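Local coordinates for ATP-dependent Clp protease proteolytic subunit (Listeria monocytogenes, PDB 4JCQ), which probably degrades misfolded proteins as the serine peptidase core, built of stacked heptameric rings, of an ATP-dependent protease, at residues Ile30-Ala35 / His63-Asp68; Ile55-Gln60 / Gly87-Ala92. All coordinates share one frame; numbering follows the deposited sequence.

Interaction 1 (Ile30-Ala35 / His63-Asp68); sequences INQELA and HVEAGD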
# COMPACT_ATOMS: atom_id res chain seq x y z
N ILE H 30 10.29 20.34 0.91
CA ILE H 30 11.41 19.94 1.77
C ILE H 30 10.86 19.59 3.15
O ILE H 30 10.43 20.47 3.90
CB ILE H 30 12.48 21.06 1.87
CG1 ILE H 30 12.93 21.53 0.48
CG2 ILE H 30 13.68 20.60 2.70
CD1 ILE H 30 13.45 20.44 -0.44
N ASN H 31 10.85 18.30 3.46
CA ASN H 31 10.41 17.81 4.77
C ASN H 31 11.34 16.72 5.27
O ASN H 31 12.25 16.30 4.55
CB ASN H 31 8.94 17.34 4.72
CG ASN H 31 8.67 16.34 3.61
OD1 ASN H 31 9.51 15.49 3.29
ND2 ASN H 31 7.48 16.42 3.02
N GLN H 32 11.11 16.26 6.50
CA GLN H 32 11.98 15.26 7.13
C GLN H 32 12.01 13.94 6.37
O GLN H 32 13.05 13.27 6.31
CB GLN H 32 11.59 15.05 8.60
CG GLN H 32 12.09 16.16 9.53
CD GLN H 32 11.48 16.11 10.92
OE1 GLN H 32 10.28 15.86 11.08
NE2 GLN H 32 12.30 16.35 11.94
N GLU H 33 10.88 13.58 5.76
CA GLU H 33 10.77 12.38 4.93
C GLU H 33 11.68 12.45 3.71
O GLU H 33 12.40 11.50 3.39
CB GLU H 33 9.32 12.14 4.50
CG GLU H 33 8.36 11.78 5.63
CD GLU H 33 7.89 12.98 6.44
OE1 GLU H 33 7.47 12.77 7.60
OE2 GLU H 33 7.93 14.12 5.93
N LEU H 34 11.65 13.60 3.02
CA LEU H 34 12.52 13.84 1.88
C LEU H 34 13.99 13.90 2.32
O LEU H 34 14.86 13.35 1.65
CB LEU H 34 12.10 15.12 1.15
CG LEU H 34 12.66 15.51 -0.23
CD1 LEU H 34 13.88 16.42 -0.08
CD2 LEU H 34 12.97 14.33 -1.14
N ALA H 35 14.25 14.56 3.45
CA ALA H 35 15.59 14.65 4.01
C ALA H 35 16.19 13.26 4.28
O ALA H 35 17.37 13.03 4.01
CB ALA H 35 15.60 15.49 5.28
N HIS H 63 10.41 22.85 5.26
CA HIS H 63 10.82 22.93 6.66
C HIS H 63 12.29 23.23 6.78
O HIS H 63 13.12 22.52 6.20
CB HIS H 63 10.47 21.64 7.39
CG HIS H 63 8.98 21.36 7.46
ND1 HIS H 63 8.29 20.87 6.42
CD2 HIS H 63 8.07 21.52 8.50
CE1 HIS H 63 7.00 20.72 6.77
NE2 HIS H 63 6.86 21.12 8.04
N VAL H 64 12.61 24.27 7.55
CA VAL H 64 13.99 24.75 7.70
C VAL H 64 14.98 23.67 8.16
O VAL H 64 16.07 23.54 7.59
CB VAL H 64 14.07 26.02 8.60
CG1 VAL H 64 13.46 25.77 9.97
CG2 VAL H 64 15.50 26.53 8.71
N GLU H 65 14.58 22.88 9.15
CA GLU H 65 15.46 21.86 9.73
C GLU H 65 15.78 20.73 8.75
O GLU H 65 16.87 20.16 8.79
CB GLU H 65 14.88 21.31 11.05
CG GLU H 65 13.65 20.40 10.91
CD GLU H 65 12.35 21.15 10.68
OE1 GLU H 65 12.33 22.40 10.73
OE2 GLU H 65 11.32 20.47 10.46
N ALA H 66 14.82 20.41 7.88
CA ALA H 66 15.02 19.43 6.82
C ALA H 66 15.97 19.97 5.76
O ALA H 66 16.81 19.24 5.24
CB ALA H 66 13.69 19.04 6.21
N GLY H 67 15.82 21.26 5.43
CA GLY H 67 16.71 21.94 4.50
C GLY H 67 18.14 22.01 5.03
O GLY H 67 19.09 21.83 4.27
N ASP H 68 18.27 22.27 6.33
CA ASP H 68 19.57 22.31 7.00
C ASP H 68 20.30 20.98 6.93
O ASP H 68 21.51 20.94 6.67
CB ASP H 68 19.40 22.74 8.47
CG ASP H 68 19.07 24.22 8.62
OD1 ASP H 68 18.46 24.59 9.64
OD2 ASP H 68 19.41 25.02 7.71

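Interaction 2 (Ile55-Gln60 / Gly87-Ala92); sequences IFINSQ and GWVASA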
# COMPACT_ATOMS: atom_id res chain seq x y z
N ILE H 55 22.71 16.70 -8.50
CA ILE H 55 21.39 16.86 -7.88
C ILE H 55 20.54 17.83 -8.70
O ILE H 55 20.93 18.98 -8.91
CB ILE H 55 21.49 17.34 -6.42
CG1 ILE H 55 22.34 16.38 -5.57
CG2 ILE H 55 20.10 17.49 -5.82
CD1 ILE H 55 22.50 16.79 -4.12
N PHE H 56 19.38 17.36 -9.16
CA PHE H 56 18.39 18.22 -9.80
C PHE H 56 17.38 18.67 -8.75
O PHE H 56 16.77 17.83 -8.07
CB PHE H 56 17.67 17.48 -10.94
CG PHE H 56 18.55 17.20 -12.13
CD1 PHE H 56 19.32 16.05 -12.19
CD2 PHE H 56 18.59 18.09 -13.21
CE1 PHE H 56 20.13 15.79 -13.29
CE2 PHE H 56 19.39 17.83 -14.31
CZ PHE H 56 20.16 16.68 -14.35
N ILE H 57 17.21 19.98 -8.61
CA ILE H 57 16.35 20.55 -7.57
C ILE H 57 15.18 21.33 -8.18
O ILE H 57 15.39 22.31 -8.92
CB ILE H 57 17.12 21.47 -6.59
CG1 ILE H 57 18.31 20.73 -5.98
CG2 ILE H 57 16.19 21.98 -5.50
CD1 ILE H 57 19.36 21.64 -5.36
N ASN H 58 13.97 20.88 -7.87
CA ASN H 58 12.74 21.60 -8.19
C ASN H 58 11.93 21.67 -6.90
O ASN H 58 11.20 20.74 -6.57
CB ASN H 58 11.95 20.87 -9.29
CG ASN H 58 10.67 21.59 -9.69
OD1 ASN H 58 10.05 22.28 -8.88
ND2 ASN H 58 10.25 21.40 -10.93
N SER H 59 12.06 22.78 -6.17
CA SER H 59 11.42 22.88 -4.86
C SER H 59 11.05 24.30 -4.46
O SER H 59 11.84 25.23 -4.59
CB SER H 59 12.31 22.27 -3.77
OG SER H 59 11.65 22.32 -2.51
N GLN H 60 9.83 24.43 -3.94
CA GLN H 60 9.30 25.67 -3.39
C GLN H 60 9.80 25.91 -1.96
O GLN H 60 9.56 26.97 -1.38
CB GLN H 60 7.76 25.62 -3.41
CG GLN H 60 7.12 24.53 -2.55
CD GLN H 60 6.93 23.19 -3.25
OE1 GLN H 60 7.76 22.76 -4.06
NE2 GLN H 60 5.84 22.51 -2.92
N GLY H 87 12.73 24.36 -12.94
CA GLY H 87 11.37 24.74 -12.58
C GLY H 87 11.36 25.92 -11.62
O GLY H 87 11.24 27.07 -12.03
N TRP H 88 11.47 25.63 -10.32
CA TRP H 88 11.72 26.67 -9.33
C TRP H 88 12.59 26.20 -8.20
O TRP H 88 12.64 25.01 -7.89
CB TRP H 88 10.44 27.35 -8.83
CG TRP H 88 9.39 26.47 -8.18
CD1 TRP H 88 9.51 25.13 -7.78
CD2 TRP H 88 8.03 26.86 -7.77
NE1 TRP H 88 8.35 24.69 -7.21
CE2 TRP H 88 7.42 25.67 -7.17
CE3 TRP H 88 7.28 28.03 -7.86
CZ2 TRP H 88 6.12 25.68 -6.68
CZ3 TRP H 88 5.97 28.03 -7.36
CH2 TRP H 88 5.41 26.88 -6.79
N VAL H 89 13.30 27.15 -7.60
CA VAL H 89 14.14 26.89 -6.43
C VAL H 89 13.91 28.05 -5.47
O VAL H 89 14.29 29.19 -5.76
CB VAL H 89 15.64 26.81 -6.80
CG1 VAL H 89 16.49 26.50 -5.57
CG2 VAL H 89 15.89 25.77 -7.89
N ALA H 90 13.27 27.77 -4.34
CA ALA H 90 12.90 28.82 -3.40
C ALA H 90 13.08 28.43 -1.94
O ALA H 90 12.96 27.26 -1.58
CB ALA H 90 11.45 29.26 -3.64
N SER H 91 13.38 29.43 -1.12
CA SER H 91 13.39 29.30 0.34
C SER H 91 14.35 28.20 0.83
O SER H 91 15.55 28.28 0.59
CB SER H 91 11.97 29.11 0.87
OG SER H 91 11.13 30.17 0.41
N ALA H 92 13.82 27.17 1.50
CA ALA H 92 14.65 26.05 1.96
C ALA H 92 15.33 25.34 0.79
O ALA H 92 16.41 24.77 0.94
CB ALA H 92 13.82 25.07 2.78
O HOH W 1 8.82 29.71 -0.82

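Interaction 1 (Ile30-Ala35 / His63-Asp68)
The carbonyl oxygen of Ile30 takes the backbone N-H of His63 in an almost straight hydrogen bond (His63 N to Ile30 O, 2.7 Å, 173° at the hydrogen). Ile30 O also lies at the edge of the imidazole, in its plane, and receives a weak bond from His63 ND1 at 3.3 Å. One oxygen thus takes two N-H groups of His63, and the weak second bond would favour this turn of the ring.

The tight part of the contact is centred on the methyl of Ala66. It rests against the backbone where the helix begins, with Ala66 CB only 3.4 Å from Asn31 C, and close to Gln32 N as well. Ile30 closes one flank: its CG1 is anti to the carbonyl carbon (chi1 -52°), which leaves Ile30 CG2 anti to the backbone N and 3.5 Å from Gly67 N. A turn further on, Ala35 CB meets Ala66 CB at 4.1 Å. Small residues thus let two helix starts come close, with Gln32 CA and Ala66 CA 5.2 Å apart.

The contacts of the partly exposed Asn31, Gln32 and His63 side chains are looser. Asn31 CB merely approaches His63 ND1 obliquely; Asn31 OD1 caps the helix by accepting Leu34 N at 2.9 Å, while ND2 bonds Glu29. Gln32 NE2 stays 4.4 Å from Glu65 CG and is hydrogen-bonded to Asn58 and Gln60 of a neighbouring subunit, whose Trp88 covers Gln32 and Glu65.

Asn31 and His63 are the N-cap residues of helices 32-48 and 64-76, the successive connections between parallel strands 23-27, 53-59 and 81-86. Further along, Leu34 and Ala35 touch Ile70 of helix 64-76, while Val64 packs on helix 133-151 and Asp68 forms a salt bridge with Arg142.

Interaction 2 (Ile55-Gln60 / Gly87-Ala92)
Ser59 is held by Trp88 and Ala90 through the main chain: Ser59 N donates to Trp88 O at 2.9 Å, and Ala90 N donates to Ser59 O, also at 2.9 Å. Bonding to the residues before and after Val89 is the signature of a parallel bridge between Ser59 and Val89. CA-H...O contacts, Asn58 CA to Trp88 O and Val89 CA to Ser59 O, reinforce it. The short strand axes diverge by 72°, consistent with a pairing confined to this one bridge.

This pairing belongs to the ClpP/crotonase fold. After strand 81-86 of the main parallel sheet the chain turns a corner at Gly87; strand 88-90 then pairs with strand 111-114 and delivers Ser91, the predicted nucleophile, to the N-cap of helix 92-97.

Van der Waals contacts of side chains flank the backbone bonds. Trp88 CG lies between the backbone N and the carbonyl carbon (chi1 59°), and Gln60 CB lies over one face of the indole, 3.5 Å above its plane and offset toward the rim near CZ2. Asn58 OD1 comes to 3.1 Å from Trp88 CD1, amide and indole planes 82° apart, without a hydrogen bond to NE1; its amide is bonded instead to Thr69, Gln32 and Glu65 of a neighbouring subunit. Val89 CG2 packs at 3.6 Å from Ile57 O.

One water supplies the polar bridge, donating to Gln60 O at 2.9 Å and to Ser91 OG at 2.7 Å. Ser91 OG is further hydrogen-bonded to the backbone O of His116.

How the interactions relate
Interactions 1 and 2 have centres 13 Å apart and meet where Ile30 CD1 lies 3.3 Å from Ser59 OG. Their segments alternate along the chain, strand 53-59 lying between helices 32-48 and 64-76. Interaction 2 carries the predicted nucleophile Ser91, its side chain about 4 Å from that of the predicted catalytic His116; interaction 1 lies near this site without contacting Ser91, the side chains of Ile30 and Ser91 being about 8 Å apart. The same two surfaces meet again between subunits, the helix starts of one copy against Trp88 and strand 53-59 of another, the strand that pairs with the strand 88-90 running into Ser91.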